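Local coordinates for protein RNA silencing suppressor p19 (PDB 6BJH) that suppresses RNA silencing in plants by binding short interfering RNAs as a homodimer and selecting them by the length of their duplex, at residues F59-G64 / Y112-R117. The protein carries 1 engineered substitution. Sequence-based numbering, arbitrary orientation.
Sequences FKESWG and YSIRFR. With nucleotides of chain C; nucleotides of chain D.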
loop_
_atom_site.group_PDB
_atom_site.type_symbol
_atom_site.label_atom_id
_atom_site.label_comp_id
_atom_site.label_asym_id
_atom_site.label_seq_id
_atom_site.Cartn_x
_atom_site.Cartn_y
_atom_site.Cartn_z
ATOM N N PHE B 59 -5.188 -15.020 -3.330
ATOM C CA PHE B 59 -4.571 -13.900 -2.643
ATOM C C PHE B 59 -5.064 -13.848 -1.204
ATOM O O PHE B 59 -6.033 -14.511 -0.825
ATOM C CB PHE B 59 -4.886 -12.582 -3.359
ATOM C CG PHE B 59 -6.355 -12.276 -3.446
ATOM C CD1 PHE B 59 -6.994 -11.584 -2.429
ATOM C CD2 PHE B 59 -7.098 -12.678 -4.542
ATOM C CE1 PHE B 59 -8.342 -11.299 -2.505
ATOM C CE2 PHE B 59 -8.450 -12.395 -4.624
ATOM C CZ PHE B 59 -9.071 -11.704 -3.603
ATOM N N LYS B 60 -4.379 -13.039 -0.400
ATOM C CA LYS B 60 -4.745 -12.806 0.991
ATOM C C LYS B 60 -5.014 -11.319 1.163
ATOM O O LYS B 60 -4.159 -10.490 0.834
ATOM C CB LYS B 60 -3.635 -13.271 1.936
ATOM C CG LYS B 60 -3.994 -13.158 3.403
ATOM C CD LYS B 60 -2.842 -13.571 4.296
ATOM C CE LYS B 60 -3.170 -13.320 5.756
ATOM N NZ LYS B 60 -2.008 -13.567 6.644
ATOM N N GLU B 61 -6.202 -10.983 1.661
ATOM C CA GLU B 61 -6.598 -9.598 1.869
ATOM C C GLU B 61 -7.102 -9.422 3.293
ATOM O O GLU B 61 -7.502 -10.381 3.958
ATOM C CB GLU B 61 -7.683 -9.160 0.874
ATOM C CG GLU B 61 -8.975 -9.948 0.973
ATOM C CD GLU B 61 -10.020 -9.483 -0.021
ATOM O OE1 GLU B 61 -9.818 -8.424 -0.650
ATOM O OE2 GLU B 61 -11.045 -10.178 -0.175
ATOM N N SER B 62 -7.082 -8.175 3.757
ATOM C CA SER B 62 -7.487 -7.872 5.119
ATOM C C SER B 62 -8.052 -6.462 5.186
ATOM O O SER B 62 -7.663 -5.581 4.414
ATOM C CB SER B 62 -6.312 -8.014 6.093
ATOM O OG SER B 62 -5.276 -7.102 5.775
ATOM N N TRP B 63 -8.977 -6.264 6.123
ATOM C CA TRP B 63 -9.550 -4.958 6.416
ATOM C C TRP B 63 -9.337 -4.648 7.890
ATOM O O TRP B 63 -9.714 -5.443 8.756
ATOM C CB TRP B 63 -11.040 -4.914 6.079
ATOM C CG TRP B 63 -11.324 -4.357 4.725
ATOM C CD1 TRP B 63 -11.751 -5.045 3.629
ATOM C CD2 TRP B 63 -11.203 -2.989 4.320
ATOM N NE1 TRP B 63 -11.906 -4.190 2.566
ATOM C CE2 TRP B 63 -11.575 -2.921 2.964
ATOM C CE3 TRP B 63 -10.816 -1.814 4.973
ATOM C CZ2 TRP B 63 -11.568 -1.725 2.247
ATOM C CZ3 TRP B 63 -10.812 -0.629 4.259
ATOM C CH2 TRP B 63 -11.185 -0.594 2.911
ATOM N N GLY B 64 -8.734 -3.495 8.165
ATOM C CA GLY B 64 -8.438 -3.098 9.527
ATOM C C GLY B 64 -9.076 -1.781 9.912
ATOM O O GLY B 64 -8.842 -0.754 9.267
ATOM N N TYR B 112 -6.423 -1.229 4.298
ATOM C CA TYR B 112 -6.756 -2.412 3.512
ATOM C C TYR B 112 -5.489 -2.895 2.826
ATOM O O TYR B 112 -4.859 -2.138 2.081
ATOM C CB TYR B 112 -7.838 -2.120 2.472
ATOM C CG TYR B 112 -8.025 -3.254 1.495
ATOM C CD1 TYR B 112 -8.875 -4.311 1.786
ATOM C CD2 TYR B 112 -7.336 -3.280 0.291
ATOM C CE1 TYR B 112 -9.043 -5.355 0.901
ATOM C CE2 TYR B 112 -7.496 -4.321 -0.602
ATOM C CZ TYR B 112 -8.353 -5.357 -0.291
ATOM O OH TYR B 112 -8.519 -6.396 -1.175
ATOM N N SER B 113 -5.126 -4.150 3.070
ATOM C CA SER B 113 -3.915 -4.739 2.520
ATOM C C SER B 113 -4.268 -6.006 1.755
ATOM O O SER B 113 -5.176 -6.746 2.145
ATOM C CB SER B 113 -2.909 -5.054 3.626
ATOM O OG SER B 113 -1.727 -5.612 3.088
ATOM N N ILE B 114 -3.551 -6.248 0.660
ATOM C CA ILE B 114 -3.767 -7.434 -0.163
ATOM C C ILE B 114 -2.443 -7.823 -0.807
ATOM O O ILE B 114 -1.736 -6.970 -1.352
ATOM C CB ILE B 114 -4.849 -7.197 -1.236
ATOM C CG1 ILE B 114 -4.993 -8.439 -2.124
ATOM C CG2 ILE B 114 -4.515 -5.960 -2.066
ATOM C CD1 ILE B 114 -6.180 -8.391 -3.054
ATOM N N ARG B 115 -2.113 -9.111 -0.752
ATOM C CA ARG B 115 -0.873 -9.628 -1.313
ATOM C C ARG B 115 -1.184 -10.653 -2.393
ATOM O O ARG B 115 -2.095 -11.474 -2.242
ATOM C CB ARG B 115 0.008 -10.257 -0.231
ATOM C CG ARG B 115 1.350 -10.748 -0.745
ATOM C CD ARG B 115 2.330 -10.972 0.395
ATOM N NE ARG B 115 3.603 -11.522 -0.068
ATOM C CZ ARG B 115 3.867 -12.820 -0.195
ATOM N NH1 ARG B 115 2.948 -13.729 0.106
ATOM N NH2 ARG B 115 5.059 -13.211 -0.629
ATOM N N PHE B 116 -0.415 -10.600 -3.480
ATOM C CA PHE B 116 -0.625 -11.479 -4.623
ATOM C C PHE B 116 0.589 -11.423 -5.542
ATOM O O PHE B 116 1.043 -10.334 -5.909
ATOM C CB PHE B 116 -1.901 -11.081 -5.371
ATOM C CG PHE B 116 -2.201 -11.936 -6.572
ATOM C CD1 PHE B 116 -2.481 -13.284 -6.430
ATOM C CD2 PHE B 116 -2.224 -11.385 -7.842
ATOM C CE1 PHE B 116 -2.763 -14.068 -7.531
ATOM C CE2 PHE B 116 -2.505 -12.164 -8.945
ATOM C CZ PHE B 116 -2.775 -13.506 -8.789
ATOM N N ARG B 117 1.120 -12.590 -5.912
ATOM C CA ARG B 117 2.345 -12.687 -6.709
ATOM C C ARG B 117 3.545 -12.113 -5.964
ATOM O O ARG B 117 4.476 -11.589 -6.579
ATOM C CB ARG B 117 2.195 -11.989 -8.062
ATOM C CG ARG B 117 1.054 -12.503 -8.913
ATOM C CD ARG B 117 1.008 -11.770 -10.240
ATOM N NE ARG B 117 -0.107 -12.200 -11.076
ATOM C CZ ARG B 117 -0.287 -11.812 -12.334
ATOM N NH1 ARG B 117 0.578 -10.986 -12.907
ATOM N NH2 ARG B 117 -1.331 -12.252 -13.024
ATOM P P C C 2 -2.251 -17.446 6.094
ATOM O OP1 C C 2 -3.158 -16.277 6.218
ATOM O OP2 C C 2 -0.792 -17.222 5.941
ATOM O "O5'" C C 2 -2.475 -18.376 7.366
ATOM C "C5'" C C 2 -3.775 -18.833 7.708
ATOM C "C4'" C C 2 -3.755 -19.700 8.942
ATOM O "O4'" C C 2 -3.042 -20.937 8.671
ATOM C "C3'" C C 2 -3.038 -19.124 10.151
ATOM O "O3'" C C 2 -3.813 -18.177 10.864
ATOM C "C2'" C C 2 -2.698 -20.374 10.949
ATOM O "O2'" C C 2 -3.834 -20.866 11.644
ATOM C "C1'" C C 2 -2.346 -21.351 9.830
ATOM N N1 C C 2 -0.895 -21.352 9.537
ATOM C C2 C C 2 -0.040 -22.049 10.393
ATOM O O2 C C 2 -0.523 -22.648 11.365
ATOM N N3 C C 2 1.287 -22.056 10.139
ATOM C C4 C C 2 1.768 -21.402 9.081
ATOM N N4 C C 2 3.086 -21.437 8.871
ATOM C C5 C C 2 0.920 -20.679 8.194
ATOM C C6 C C 2 -0.393 -20.680 8.457
ATOM P P A D 11 -1.200 -7.451 8.031
ATOM O OP1 A D 11 -2.097 -8.352 7.264
ATOM O OP2 A D 11 -0.534 -7.956 9.258
ATOM O "O5'" A D 11 -0.082 -6.915 7.034
ATOM C "C5'" A D 11 -0.451 -6.239 5.844
ATOM C "C4'" A D 11 0.742 -5.641 5.146
ATOM O "O4'" A D 11 1.256 -4.512 5.903
ATOM C "C3'" A D 11 1.955 -6.542 4.994
ATOM O "O3'" A D 11 1.830 -7.507 3.968
ATOM C "C2'" A D 11 3.067 -5.533 4.769
ATOM O "O2'" A D 11 3.018 -4.998 3.454
ATOM C "C1'" A D 11 2.661 -4.442 5.754
ATOM N N9 A D 11 3.294 -4.647 7.070
ATOM C C8 A D 11 2.754 -5.194 8.207
ATOM N N7 A D 11 3.591 -5.243 9.217
ATOM C C5 A D 11 4.761 -4.699 8.706
ATOM C C6 A D 11 6.027 -4.466 9.271
ATOM N N6 A D 11 6.348 -4.765 10.532
ATOM N N1 A D 11 6.969 -3.907 8.482
ATOM C C2 A D 11 6.656 -3.604 7.215
ATOM N N3 A D 11 5.505 -3.774 6.570
ATOM C C4 A D 11 4.592 -4.332 7.382
ATOM P P U D 12 2.610 -8.905 4.103
ATOM O OP1 U D 12 2.009 -9.866 3.145
ATOM O OP2 U D 12 2.673 -9.261 5.542
ATOM O "O5'" U D 12 4.087 -8.558 3.623
ATOM C "C5'" U D 12 4.311 -7.964 2.354
ATOM C "C4'" U D 12 5.626 -7.225 2.303
ATOM O "O4'" U D 12 5.716 -6.271 3.393
ATOM C "C3'" U D 12 6.873 -8.076 2.464
ATOM O "O3'" U D 12 7.226 -8.768 1.280
ATOM C "C2'" U D 12 7.907 -7.054 2.912
ATOM O "O2'" U D 12 8.390 -6.296 1.812
ATOM C "C1'" U D 12 7.063 -6.144 3.806
ATOM N N1 U D 12 7.171 -6.513 5.236
ATOM C C2 U D 12 8.351 -6.193 5.884
ATOM O O2 U D 12 9.282 -5.636 5.329
ATOM N N3 U D 12 8.399 -6.554 7.207
ATOM C C4 U D 12 7.410 -7.187 7.934
ATOM O O4 U D 12 7.607 -7.446 9.123
ATOM C C5 U D 12 6.220 -7.483 7.196
ATOM C C6 U D 12 6.148 -7.145 5.904
#
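Tyr112 lies against one face of the Trp63 indole, where its CB makes a CH-pi contact over the six-membered ring, 3.6 Å from the centroid and close to the normal. The two ring planes are oblique, 47° apart. At the edge of the Tyr112 ring, near its plane, sits Glu61 OE1. The carboxylate is turned steeply against the phenol. Ile114 CD1 meets Phe59 CD1 at 3.4 Å.

These residues belong to 58-65 and 109-116, the middle two of the four strands that each p19 subunit contributes to its antiparallel sheet. Phe59, Glu61, Trp63, Tyr112 and Ile114 lie on the face packed against helix 130-146. Lys60, Ser62, Ser113 and Arg115 lie on the face that receives the RNA. Lys60 with Arg115 and Ser62 with Ser113 are the antiparallel hydrogen-bonded pairs, each with two backbone bonds. Lys60 N to Arg115 O is the weak one.

Tyr112 has CG anti to its backbone N (chi1 170°), which lays the ring across the neighbouring strand and carries OH to Glu61. Tyr112 OH donates to Glu61 OE1. The same oxygen makes a salt bridge with Lys141, and Glu61 OE2 bonds Ser89. The buried carboxylate is thus held at both oxygens, and Lys141 probably stabilises its negative charge. Trp90 also meets both Trp63 and Tyr112.

On the RNA face Ser113 OG lies against C5' and C4' of the ribose of A11 of chain D. Arg115 reaches out extended, its CD beside OP1 of U12 of chain D, while its NH2 forms a salt bridge with another phosphate of the RNA. Ser113 and Arg115 thus lie against chain D, whereas Lys60 reaches chain C. Lys60 is extended along its whole length, and its NZ makes a weak hydrogen bond of 3.0 Å to OP1 of C2 of chain C.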